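Alcohol dehydrogenase (Thermus thermophilus, PDB 2EIH) binds zinc and is probably an NAD(P)-dependent oxidoreductase of the medium-chain, zinc-containing alcohol dehydrogenase family. Local coordinates at residues E29-L34 with V68-G73; A36-H41 with K337-V342. All coordinates share one frame; numbering follows the deposited sequence.

Interaction 1 of 2, residues E29-L34 with V68-G73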
loop_
_atom_site.group_PDB
_atom_site.type_symbol
_atom_site.label_atom_id
_atom_site.label_comp_id
_atom_site.label_asym_id
_atom_site.label_seq_id
_atom_site.Cartn_x
_atom_site.Cartn_y
_atom_site.Cartn_z
ATOM N N GLU A 29 33.505 13.007 -2.356
ATOM C CA GLU A 29 32.866 14.237 -2.779
ATOM C C GLU A 29 33.331 14.691 -4.146
ATOM O O GLU A 29 34.344 14.224 -4.658
ATOM C CB GLU A 29 33.130 15.332 -1.753
ATOM C CG GLU A 29 32.348 15.162 -0.485
ATOM C CD GLU A 29 32.669 16.231 0.518
ATOM O OE1 GLU A 29 31.895 16.384 1.489
ATOM O OE2 GLU A 29 33.701 16.914 0.332
ATOM N N VAL A 30 32.572 15.611 -4.732
ATOM C CA VAL A 30 32.889 16.144 -6.044
ATOM C C VAL A 30 32.582 17.637 -6.101
ATOM O O VAL A 30 31.624 18.100 -5.494
ATOM C CB VAL A 30 32.112 15.363 -7.153
ATOM C CG1 VAL A 30 30.646 15.271 -6.777
ATOM C CG2 VAL A 30 32.294 16.039 -8.503
ATOM N N ARG A 31 33.430 18.383 -6.804
ATOM C CA ARG A 31 33.243 19.819 -6.954
ATOM C C ARG A 31 32.642 20.067 -8.321
ATOM O O ARG A 31 33.168 19.616 -9.337
ATOM C CB ARG A 31 34.571 20.573 -6.840
ATOM C CG ARG A 31 34.457 22.082 -7.084
ATOM C CD ARG A 31 35.750 22.803 -6.750
ATOM N NE ARG A 31 36.800 22.580 -7.735
ATOM C CZ ARG A 31 38.075 22.376 -7.422
ATOM N NH1 ARG A 31 38.454 22.357 -6.151
ATOM N NH2 ARG A 31 38.974 22.196 -8.378
ATOM N N VAL A 32 31.539 20.795 -8.344
ATOM C CA VAL A 32 30.873 21.083 -9.595
ATOM C C VAL A 32 31.089 22.533 -10.006
ATOM O O VAL A 32 31.027 23.438 -9.176
ATOM C CB VAL A 32 29.361 20.812 -9.457
ATOM C CG1 VAL A 32 28.644 21.186 -10.738
ATOM C CG2 VAL A 32 29.134 19.348 -9.117
ATOM N N ARG A 33 31.371 22.754 -11.284
ATOM C CA ARG A 33 31.516 24.111 -11.777
ATOM C C ARG A 33 30.099 24.417 -12.254
ATOM O O ARG A 33 29.622 23.827 -13.230
ATOM C CB ARG A 33 32.498 24.150 -12.935
ATOM C CG ARG A 33 32.922 25.542 -13.343
ATOM C CD ARG A 33 34.085 25.464 -14.308
ATOM N NE ARG A 33 33.691 24.941 -15.617
ATOM C CZ ARG A 33 32.978 25.637 -16.500
ATOM N NH1 ARG A 33 32.587 26.879 -16.207
ATOM N NH2 ARG A 33 32.661 25.108 -17.673
ATOM N N LEU A 34 29.422 25.313 -11.539
ATOM C CA LEU A 34 28.036 25.685 -11.838
ATOM C C LEU A 34 27.827 26.519 -13.106
ATOM O O LEU A 34 28.672 27.321 -13.489
ATOM C CB LEU A 34 27.444 26.427 -10.637
ATOM C CG LEU A 34 27.298 25.566 -9.377
ATOM C CD1 LEU A 34 27.230 26.426 -8.129
ATOM C CD2 LEU A 34 26.064 24.697 -9.509
ATOM N N VAL A 68 28.929 21.457 -14.701
ATOM C CA VAL A 68 29.846 20.462 -15.217
ATOM C C VAL A 68 30.796 20.022 -14.121
ATOM O O VAL A 68 31.225 20.842 -13.312
ATOM C CB VAL A 68 30.674 21.049 -16.377
ATOM C CG1 VAL A 68 31.554 19.979 -16.979
ATOM C CG2 VAL A 68 29.740 21.650 -17.434
ATOM N N VAL A 69 31.124 18.734 -14.087
ATOM C CA VAL A 69 32.050 18.228 -13.074
ATOM C C VAL A 69 33.406 18.907 -13.237
ATOM O O VAL A 69 33.983 18.901 -14.328
ATOM C CB VAL A 69 32.279 16.711 -13.196
ATOM C CG1 VAL A 69 33.351 16.279 -12.198
ATOM C CG2 VAL A 69 30.984 15.959 -12.948
ATOM N N ASP A 70 33.918 19.491 -12.159
ATOM C CA ASP A 70 35.209 20.163 -12.223
ATOM C C ASP A 70 36.315 19.248 -11.733
ATOM O O ASP A 70 37.293 19.005 -12.435
ATOM C CB ASP A 70 35.208 21.430 -11.375
ATOM C CG ASP A 70 36.493 22.215 -11.517
ATOM O OD1 ASP A 70 36.769 22.724 -12.628
ATOM O OD2 ASP A 70 37.232 22.317 -10.516
ATOM N N ALA A 71 36.152 18.739 -10.523
ATOM C CA ALA A 71 37.142 17.858 -9.937
ATOM C C ALA A 71 36.423 16.920 -8.991
ATOM O O ALA A 71 35.359 17.257 -8.465
ATOM C CB ALA A 71 38.191 18.672 -9.184
ATOM N N VAL A 72 36.996 15.744 -8.772
ATOM C CA VAL A 72 36.381 14.775 -7.878
ATOM C C VAL A 72 37.362 14.333 -6.814
ATOM O O VAL A 72 38.567 14.291 -7.050
ATOM C CB VAL A 72 35.904 13.531 -8.645
ATOM C CG1 VAL A 72 34.836 13.920 -9.664
ATOM C CG2 VAL A 72 37.075 12.868 -9.342
ATOM N N GLY A 73 36.834 14.008 -5.638
ATOM C CA GLY A 73 37.672 13.565 -4.541
ATOM C C GLY A 73 38.521 12.364 -4.908
ATOM O O GLY A 73 38.418 11.847 -6.019
HETATM O O HOH W 1 35.357 22.863 -15.734
#
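The methyl CB of Ala71 lies over one face of the Arg31 guanidinium, 3.7 Å from NH2, while the Asp70 carboxylate meets the same group at its edge, close to its plane. Both NE and NH2 of Arg31 give hydrogen bonds to the single oxygen Asp70 OD2, NE at 2.8 Å, so the salt bridge is a side-on, two-nitrogen grip on one atom. The carboxylate is turned 43° from the guanidinium plane: NE reaches OD2 on its anti side, 24° out of the carboxylate plane, whereas NH2 comes almost straight along the C-O bond. Arg31 has CG anti to its backbone N, and the bend at chi3 (74°) turns the guanidinium toward the aspartate alongside it. Glu24 supplies a second negative partner through NH1. The other carboxylate oxygen, Asp70 OD1, has a weak link through a water to Arg33 NE; the water lies 2.7 Å from that nitrogen. Beneath these charges the backbones are antiparallel, and Arg31 O accepts from Asp70 N at 2.9 Å and, weakly, from Ala71 N. On the opposite face Val30 CG2 packs 3.5 Å from Val72 CG1 and 3.9 Å from Val69 CG1, next to Leu132 of strand 132-134. Two residues, Asp70 and Ala71, thus stand opposite one, Arg31, and the register slips by one before Val32 pairs with Val69: a classic beta bulge, here in the GroES-like domain.

Interaction 2 of 2, residues A36-H41 with K337-V342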
loop_
_atom_site.group_PDB
_atom_site.type_symbol
_atom_site.label_atom_id
_atom_site.label_comp_id
_atom_site.label_asym_id
_atom_site.label_seq_id
_atom_site.Cartn_x
_atom_site.Cartn_y
_atom_site.Cartn_z
ATOM N N ALA A 36 24.190 27.285 -13.848
ATOM C CA ALA A 36 22.949 27.932 -13.506
ATOM C C ALA A 36 22.512 27.532 -12.107
ATOM O O ALA A 36 22.709 26.391 -11.683
ATOM C CB ALA A 36 21.870 27.550 -14.520
ATOM N N ALA A 37 21.947 28.486 -11.381
ATOM C CA ALA A 37 21.436 28.228 -10.045
ATOM C C ALA A 37 20.006 28.726 -10.087
ATOM O O ALA A 37 19.748 29.883 -10.442
ATOM C CB ALA A 37 22.228 28.994 -9.010
ATOM N N ALA A 38 19.077 27.843 -9.752
ATOM C CA ALA A 38 17.672 28.196 -9.755
ATOM C C ALA A 38 17.314 28.745 -8.393
ATOM O O ALA A 38 17.830 28.289 -7.376
ATOM C CB ALA A 38 16.814 26.971 -10.072
ATOM N N LEU A 39 16.423 29.730 -8.387
ATOM C CA LEU A 39 15.976 30.385 -7.164
ATOM C C LEU A 39 14.748 29.727 -6.551
ATOM O O LEU A 39 13.783 29.433 -7.248
ATOM C CB LEU A 39 15.651 31.851 -7.456
ATOM C CG LEU A 39 16.726 32.933 -7.368
ATOM C CD1 LEU A 39 17.960 32.587 -8.174
ATOM C CD2 LEU A 39 16.109 34.254 -7.853
ATOM N N ASN A 40 14.782 29.506 -5.241
ATOM C CA ASN A 40 13.650 28.915 -4.525
ATOM C C ASN A 40 13.195 29.815 -3.369
ATOM O O ASN A 40 13.977 30.606 -2.845
ATOM C CB ASN A 40 14.023 27.523 -4.019
ATOM C CG ASN A 40 14.021 26.500 -5.121
ATOM O OD1 ASN A 40 15.067 26.050 -5.580
ATOM N ND2 ASN A 40 12.831 26.129 -5.563
ATOM N N HIS A 41 11.935 29.698 -2.973
ATOM C CA HIS A 41 11.419 30.537 -1.898
ATOM C C HIS A 41 12.186 30.319 -0.598
ATOM O O HIS A 41 12.224 31.189 0.284
ATOM C CB HIS A 41 9.918 30.291 -1.709
ATOM C CG HIS A 41 9.084 30.796 -2.847
ATOM N ND1 HIS A 41 8.882 32.138 -3.083
ATOM C CD2 HIS A 41 8.442 30.138 -3.841
ATOM C CE1 HIS A 41 8.154 32.288 -4.175
ATOM N NE2 HIS A 41 7.873 31.089 -4.657
ATOM N N LYS A 337 10.182 29.281 -13.271
ATOM C CA LYS A 337 11.391 29.402 -12.464
ATOM C C LYS A 337 12.256 30.628 -12.791
ATOM O O LYS A 337 12.338 31.062 -13.941
ATOM C CB LYS A 337 12.227 28.128 -12.646
ATOM C CG LYS A 337 13.020 27.680 -11.416
ATOM C CD LYS A 337 12.118 26.999 -10.389
ATOM C CE LYS A 337 12.888 26.611 -9.140
ATOM N NZ LYS A 337 12.009 25.912 -8.167
ATOM N N VAL A 338 12.884 31.186 -11.762
ATOM C CA VAL A 338 13.790 32.316 -11.915
ATOM C C VAL A 338 15.148 31.646 -11.772
ATOM O O VAL A 338 15.464 31.086 -10.721
ATOM C CB VAL A 338 13.605 33.372 -10.795
ATOM C CG1 VAL A 338 14.645 34.472 -10.927
ATOM C CG2 VAL A 338 12.216 33.962 -10.884
ATOM N N VAL A 339 15.934 31.679 -12.844
ATOM C CA VAL A 339 17.239 31.051 -12.859
ATOM C C VAL A 339 18.390 32.002 -13.062
ATOM O O VAL A 339 18.399 32.815 -13.988
ATOM C CB VAL A 339 17.345 29.975 -13.969
ATOM C CG1 VAL A 339 18.690 29.264 -13.862
ATOM C CG2 VAL A 339 16.206 28.988 -13.860
ATOM N N LEU A 340 19.375 31.857 -12.192
ATOM C CA LEU A 340 20.591 32.645 -12.231
ATOM C C LEU A 340 21.587 31.922 -13.126
ATOM O O LEU A 340 21.724 30.700 -13.065
ATOM C CB LEU A 340 21.174 32.750 -10.821
ATOM C CG LEU A 340 20.949 34.006 -9.974
ATOM C CD1 LEU A 340 19.546 34.569 -10.173
ATOM C CD2 LEU A 340 21.216 33.668 -8.515
ATOM N N GLN A 341 22.271 32.691 -13.960
ATOM C CA GLN A 341 23.289 32.166 -14.852
ATOM C C GLN A 341 24.623 32.501 -14.214
ATOM O O GLN A 341 24.966 33.672 -14.071
ATOM C CB GLN A 341 23.189 32.826 -16.222
ATOM C CG GLN A 341 21.957 32.441 -17.013
ATOM C CD GLN A 341 21.778 33.324 -18.228
ATOM O OE1 GLN A 341 21.750 34.546 -18.101
ATOM N NE2 GLN A 341 21.631 32.719 -19.406
ATOM N N VAL A 342 25.367 31.470 -13.831
ATOM C CA VAL A 342 26.661 31.649 -13.176
ATOM C C VAL A 342 27.768 31.773 -14.202
ATOM O O VAL A 342 28.404 32.819 -14.327
ATOM C CB VAL A 342 26.985 30.454 -12.278
ATOM C CG1 VAL A 342 28.326 30.654 -11.604
ATOM C CG2 VAL A 342 25.882 30.274 -11.256
HETATM O O HOH W 2 12.075 30.218 -9.046
#
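Strands 36-38 and 337-341 run antiparallel, their axes 4.5 Å apart at closest approach and their directions 150° apart. Ala37 and Leu340 form the hydrogen-bonded pair: Ala37 N donates to Leu340 O at 2.8 Å, and Leu340 N returns a bond to Ala37 O. Ala36 with Gln341 and Ala38 with Val339 are the non-hydrogen-bonded pairs on either side. Beyond Ala38, Leu39 N still donates to Val338 O, with a C=O...N angle of 175°, and a water bridges Leu39 O, 2.6 Å away, to Val338 N. On the face of Ala36 and Ala38, Ala36 CB touches Val339 CG1 at 3.7 Å, and Val339 CG1, anti to its backbone N (chi1 -175°), also rests against Ala37 O. The side chain of Leu39 divides its two methyls between neighbours. CD2 lies tight against Val338 CG1 at 3.4 Å, while CD1 lies against both methyls of Leu340, modelled so close that the exact fit is doubtful, the two side chains crossing at about a right angle. An alanine at Leu39 would remove both methyls and would probably leave a gap between Val338 and Leu340, freeing the Leu340 side chain to turn. Lys337 runs past the other side, its CE 4.1 Å from Ala38 CB. This antiparallel pairing ties the C-terminal strand 337-341 to strand 29-38 of the N-terminal, GroES-like part, as in medium-chain dehydrogenases, whose C-terminal segment completes the catalytic domain.

In the fold
Interactions 1 and 2 share one long strand, 29-38, whose first part pairs with 68-73 and whose end pairs with 337-342; their centres are 19 Å apart. They meet where Leu34 O packs 3.8 Å from Val342 CB. Strand 64-72 also stays beside 29-38 into interaction 2, bonding Ala36 through Ser66 and Ala38 through Asp64, so both contacts belong to one mixed sheet. Interaction 1 lies partly buried toward the edge of the chain, with the Glu29 side chain about 12 Å from that of Cys93, which binds zinc with Cys96, Cys99 and Cys107. Interaction 2 is buried nearer the chain centre, away from this zinc site.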